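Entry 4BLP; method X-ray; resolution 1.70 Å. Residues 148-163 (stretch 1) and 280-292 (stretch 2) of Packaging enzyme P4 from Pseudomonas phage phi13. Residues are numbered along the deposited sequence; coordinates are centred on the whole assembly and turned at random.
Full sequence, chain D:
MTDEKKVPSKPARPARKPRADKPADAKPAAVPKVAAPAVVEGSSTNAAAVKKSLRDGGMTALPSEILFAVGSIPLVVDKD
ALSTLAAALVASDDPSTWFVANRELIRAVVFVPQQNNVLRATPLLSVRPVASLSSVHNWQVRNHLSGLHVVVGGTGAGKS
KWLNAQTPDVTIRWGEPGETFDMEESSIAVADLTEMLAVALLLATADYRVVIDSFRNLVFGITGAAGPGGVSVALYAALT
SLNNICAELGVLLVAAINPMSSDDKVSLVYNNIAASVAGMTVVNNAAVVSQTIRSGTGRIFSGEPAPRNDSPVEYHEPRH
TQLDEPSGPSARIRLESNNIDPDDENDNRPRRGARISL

Stretch 1 148-163: LHVVVGGTGAGKSKWL
Stretch 2 280-292: MTVVNNAAVVSQT

How do the two backbones run? Strands 148-152 and 280-284 lie parallel, their axes 16° apart and 4.7 Å at closest approach, with Val 150 paired to Met 280, Val 151 to Thr 281 and Val 152 to Val 282. Thr 281 N donates to Val 150 O (2.9 Å), Val 152 N to Thr 281 O (2.8 Å) and Val 283 N to Val 152 O (2.9 Å); Val 152 both donates and accepts, as in a parallel ladder.

What happens beyond the strands? Stretch 1 makes a type II turn, Gly 154 to Ala 157, then a helix with Gly 158 at its N-cap position; stretch 2 makes a type I' turn, Asn 284 to Ala 287. Ala 286 N donates to Ala 157 O (3.0 Å). Gly 158 (phi/psi 85/34) lies so close that a CB would clash with Ala 286 N. Water 1 links Gly 154 N (3.2 Å) to Val 283 O (3.0 Å).

Where does Trp 162 sit? Its CA-to-CB bond points toward stretch 2; with chi1 t and chi2 79°, one ring face lies over Thr 281 CG2 and Val 283 CG2 in CH-pi contacts.

What holds the two sheet faces? Thr 281, in rotamer m, hydrogen-bonds through OG1 to His 149 NE2 (2.7 Å; His 149 chi1 t, chi2 105°) and accepts there from Gln 291 NE2 (2.8 Å). On the other face, Met 280 CG meets Val 150 CG2 (3.9 Å) and Val 152 CG2 (3.8 Å).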

# COMPACT_ATOMS: atom_id res chain seq x y z
N LEU D 148 -19.58 -6.62 26.00
CA LEU D 148 -18.33 -7.34 26.06
C LEU D 148 -17.54 -6.83 27.22
O LEU D 148 -17.46 -5.61 27.40
CB LEU D 148 -17.59 -7.08 24.72
CG LEU D 148 -16.18 -7.63 24.56
CD1 LEU D 148 -16.17 -9.19 24.63
CD2 LEU D 148 -15.57 -7.16 23.22
N HIS D 149 -16.95 -7.75 28.00
CA HIS D 149 -16.04 -7.40 29.10
C HIS D 149 -14.67 -7.90 28.69
O HIS D 149 -14.51 -9.09 28.45
CB HIS D 149 -16.46 -8.06 30.44
CG HIS D 149 -15.62 -7.60 31.59
ND1 HIS D 149 -16.12 -6.70 32.52
CD2 HIS D 149 -14.33 -7.89 31.91
CE1 HIS D 149 -15.13 -6.50 33.39
NE2 HIS D 149 -14.03 -7.18 33.06
N VAL D 150 -13.68 -7.03 28.58
CA VAL D 150 -12.37 -7.53 28.17
C VAL D 150 -11.42 -7.58 29.36
O VAL D 150 -11.45 -6.69 30.23
CB VAL D 150 -11.76 -6.73 26.99
CG1 VAL D 150 -12.65 -6.84 25.74
CG2 VAL D 150 -11.54 -5.28 27.37
N VAL D 151 -10.55 -8.58 29.38
CA VAL D 151 -9.53 -8.77 30.40
C VAL D 151 -8.23 -8.51 29.70
O VAL D 151 -7.87 -9.26 28.80
CB VAL D 151 -9.63 -10.18 31.04
CG1 VAL D 151 -8.49 -10.41 32.07
CG2 VAL D 151 -11.01 -10.38 31.68
N VAL D 152 -7.50 -7.45 30.12
CA VAL D 152 -6.33 -6.96 29.41
C VAL D 152 -5.06 -7.13 30.22
O VAL D 152 -5.06 -6.97 31.42
CB VAL D 152 -6.54 -5.44 29.05
CG1 VAL D 152 -5.46 -4.94 28.12
CG2 VAL D 152 -7.90 -5.21 28.40
N GLY D 153 -3.96 -7.40 29.52
CA GLY D 153 -2.66 -7.50 30.15
C GLY D 153 -1.66 -8.04 29.17
O GLY D 153 -2.07 -8.65 28.18
N GLY D 154 -0.38 -7.85 29.45
CA GLY D 154 0.68 -8.31 28.55
C GLY D 154 0.95 -9.79 28.63
O GLY D 154 0.27 -10.55 29.32
N THR D 155 1.97 -10.22 27.86
CA THR D 155 2.38 -11.62 27.84
C THR D 155 2.92 -11.90 29.21
O THR D 155 3.70 -11.09 29.72
CB THR D 155 3.42 -11.83 26.71
OG1 THR D 155 2.91 -11.28 25.49
CG2 THR D 155 3.79 -13.27 26.53
N GLY D 156 2.42 -12.94 29.85
CA GLY D 156 2.82 -13.26 31.21
C GLY D 156 2.09 -12.50 32.32
O GLY D 156 2.51 -12.56 33.49
N ALA D 157 0.96 -11.79 31.97
CA ALA D 157 0.14 -11.03 32.95
C ALA D 157 -0.66 -11.93 33.85
O ALA D 157 -1.13 -11.47 34.90
CB ALA D 157 -0.83 -10.09 32.23
N GLY D 158 -0.94 -13.15 33.39
CA GLY D 158 -1.77 -14.10 34.12
C GLY D 158 -3.25 -13.93 33.87
O GLY D 158 -4.04 -14.19 34.78
N LYS D 159 -3.65 -13.52 32.63
CA LYS D 159 -5.06 -13.32 32.26
C LYS D 159 -5.85 -14.64 32.40
O LYS D 159 -6.89 -14.66 33.05
CB LYS D 159 -5.24 -12.77 30.83
CG LYS D 159 -4.63 -11.38 30.56
CD LYS D 159 -4.80 -10.90 29.10
CE LYS D 159 -3.99 -11.65 28.05
NZ LYS D 159 -2.51 -11.66 28.30
N SER D 160 -5.31 -15.76 31.83
CA SER D 160 -5.94 -17.09 31.90
C SER D 160 -6.11 -17.56 33.33
O SER D 160 -7.16 -18.13 33.65
CB SER D 160 -5.12 -18.12 31.13
OG SER D 160 -5.12 -17.78 29.76
N LYS D 161 -5.08 -17.37 34.18
CA LYS D 161 -5.09 -17.79 35.57
C LYS D 161 -6.15 -17.01 36.34
O LYS D 161 -6.89 -17.61 37.14
CB LYS D 161 -3.70 -17.61 36.21
CG LYS D 161 -3.58 -18.23 37.58
CD LYS D 161 -2.17 -18.11 38.15
CE LYS D 161 -2.13 -18.42 39.63
NZ LYS D 161 -0.85 -17.99 40.25
N TRP D 162 -6.20 -15.68 36.15
CA TRP D 162 -7.21 -14.87 36.85
C TRP D 162 -8.62 -15.29 36.37
O TRP D 162 -9.52 -15.43 37.20
CB TRP D 162 -6.98 -13.37 36.60
CG TRP D 162 -8.01 -12.54 37.31
CD1 TRP D 162 -8.02 -12.21 38.64
CD2 TRP D 162 -9.22 -11.99 36.75
NE1 TRP D 162 -9.15 -11.48 38.94
CE2 TRP D 162 -9.90 -11.31 37.80
CE3 TRP D 162 -9.78 -11.98 35.46
CZ2 TRP D 162 -11.13 -10.67 37.60
CZ3 TRP D 162 -10.99 -11.31 35.26
CH2 TRP D 162 -11.65 -10.67 36.32
N LEU D 163 -8.80 -15.50 35.07
CA LEU D 163 -10.10 -15.89 34.49
C LEU D 163 -10.58 -17.21 35.06
O LEU D 163 -11.73 -17.31 35.47
CB LEU D 163 -10.05 -15.94 32.95
CG LEU D 163 -10.18 -14.58 32.27
CD1 LEU D 163 -9.73 -14.65 30.80
CD2 LEU D 163 -11.60 -14.05 32.34
N MET D 280 -13.96 -3.53 31.49
CA MET D 280 -12.57 -3.87 31.26
C MET D 280 -11.91 -4.14 32.61
O MET D 280 -12.08 -3.36 33.54
CB MET D 280 -11.83 -2.70 30.55
CG MET D 280 -10.36 -3.01 30.33
SD MET D 280 -9.50 -1.69 29.44
CE MET D 280 -9.01 -0.65 30.86
N THR D 281 -11.12 -5.20 32.69
CA THR D 281 -10.30 -5.55 33.86
C THR D 281 -8.86 -5.62 33.41
O THR D 281 -8.57 -6.32 32.43
CB THR D 281 -10.74 -6.91 34.50
OG1 THR D 281 -12.11 -6.82 34.89
CG2 THR D 281 -9.89 -7.28 35.74
N VAL D 282 -7.98 -4.89 34.09
CA VAL D 282 -6.52 -4.95 33.83
C VAL D 282 -5.95 -5.93 34.85
O VAL D 282 -6.18 -5.78 36.07
CB VAL D 282 -5.82 -3.57 33.91
CG1 VAL D 282 -4.30 -3.72 33.71
CG2 VAL D 282 -6.41 -2.60 32.89
N VAL D 283 -5.22 -6.94 34.36
CA VAL D 283 -4.63 -7.95 35.23
C VAL D 283 -3.10 -7.93 35.13
O VAL D 283 -2.54 -7.77 34.05
CB VAL D 283 -5.21 -9.37 34.89
CG1 VAL D 283 -4.40 -10.52 35.50
CG2 VAL D 283 -6.68 -9.48 35.30
N ASN D 284 -2.45 -8.14 36.25
CA ASN D 284 -0.99 -8.30 36.33
C ASN D 284 -0.73 -9.25 37.47
O ASN D 284 -1.36 -9.13 38.53
CB ASN D 284 -0.24 -6.98 36.49
CG ASN D 284 1.25 -7.14 36.33
OD1 ASN D 284 1.72 -7.86 35.45
ND2 ASN D 284 2.02 -6.50 37.18
N ASN D 285 0.16 -10.23 37.24
CA ASN D 285 0.48 -11.28 38.21
C ASN D 285 -0.81 -11.99 38.66
O ASN D 285 -1.00 -12.25 39.86
CB ASN D 285 1.27 -10.72 39.43
CG ASN D 285 2.52 -9.94 39.08
OD1 ASN D 285 2.70 -8.80 39.52
ND2 ASN D 285 3.41 -10.52 38.28
N ALA D 286 -1.73 -12.27 37.69
CA ALA D 286 -3.03 -12.93 37.88
C ALA D 286 -3.90 -12.24 38.96
O ALA D 286 -4.71 -12.90 39.62
CB ALA D 286 -2.84 -14.41 38.22
N ALA D 287 -3.74 -10.93 39.12
CA ALA D 287 -4.51 -10.13 40.08
C ALA D 287 -5.06 -8.87 39.40
O ALA D 287 -4.48 -8.38 38.43
CB ALA D 287 -3.63 -9.74 41.28
N VAL D 288 -6.19 -8.36 39.89
CA VAL D 288 -6.80 -7.15 39.33
C VAL D 288 -5.98 -5.93 39.68
O VAL D 288 -5.79 -5.63 40.87
CB VAL D 288 -8.28 -6.96 39.80
CG1 VAL D 288 -8.87 -5.64 39.27
CG2 VAL D 288 -9.15 -8.13 39.35
N VAL D 289 -5.54 -5.19 38.66
CA VAL D 289 -4.83 -3.91 38.81
C VAL D 289 -5.91 -2.81 38.86
O VAL D 289 -5.89 -1.95 39.73
CB VAL D 289 -3.81 -3.69 37.66
CG1 VAL D 289 -3.27 -2.25 37.67
CG2 VAL D 289 -2.67 -4.70 37.74
N SER D 290 -6.84 -2.85 37.92
CA SER D 290 -7.93 -1.89 37.81
C SER D 290 -9.11 -2.53 37.11
O SER D 290 -8.94 -3.54 36.43
CB SER D 290 -7.47 -0.65 37.05
OG SER D 290 -7.25 -0.93 35.68
N GLN D 291 -10.30 -1.96 37.32
CA GLN D 291 -11.49 -2.50 36.69
C GLN D 291 -12.48 -1.37 36.47
O GLN D 291 -12.59 -0.50 37.32
CB GLN D 291 -12.08 -3.60 37.57
CG GLN D 291 -13.31 -4.31 36.95
CD GLN D 291 -13.68 -5.46 37.85
OE1 GLN D 291 -14.31 -5.27 38.90
NE2 GLN D 291 -13.23 -6.66 37.50
N THR D 292 -13.18 -1.38 35.34
CA THR D 292 -14.23 -0.39 35.09
C THR D 292 -15.36 -1.10 34.40
O THR D 292 -15.11 -1.87 33.46
CB THR D 292 -13.75 0.85 34.33
OG1 THR D 292 -14.88 1.74 34.17
CG2 THR D 292 -13.10 0.52 32.93
O HOH W 1 -0.27 -6.69 32.43
O HOH W 2 2.57 -11.17 35.59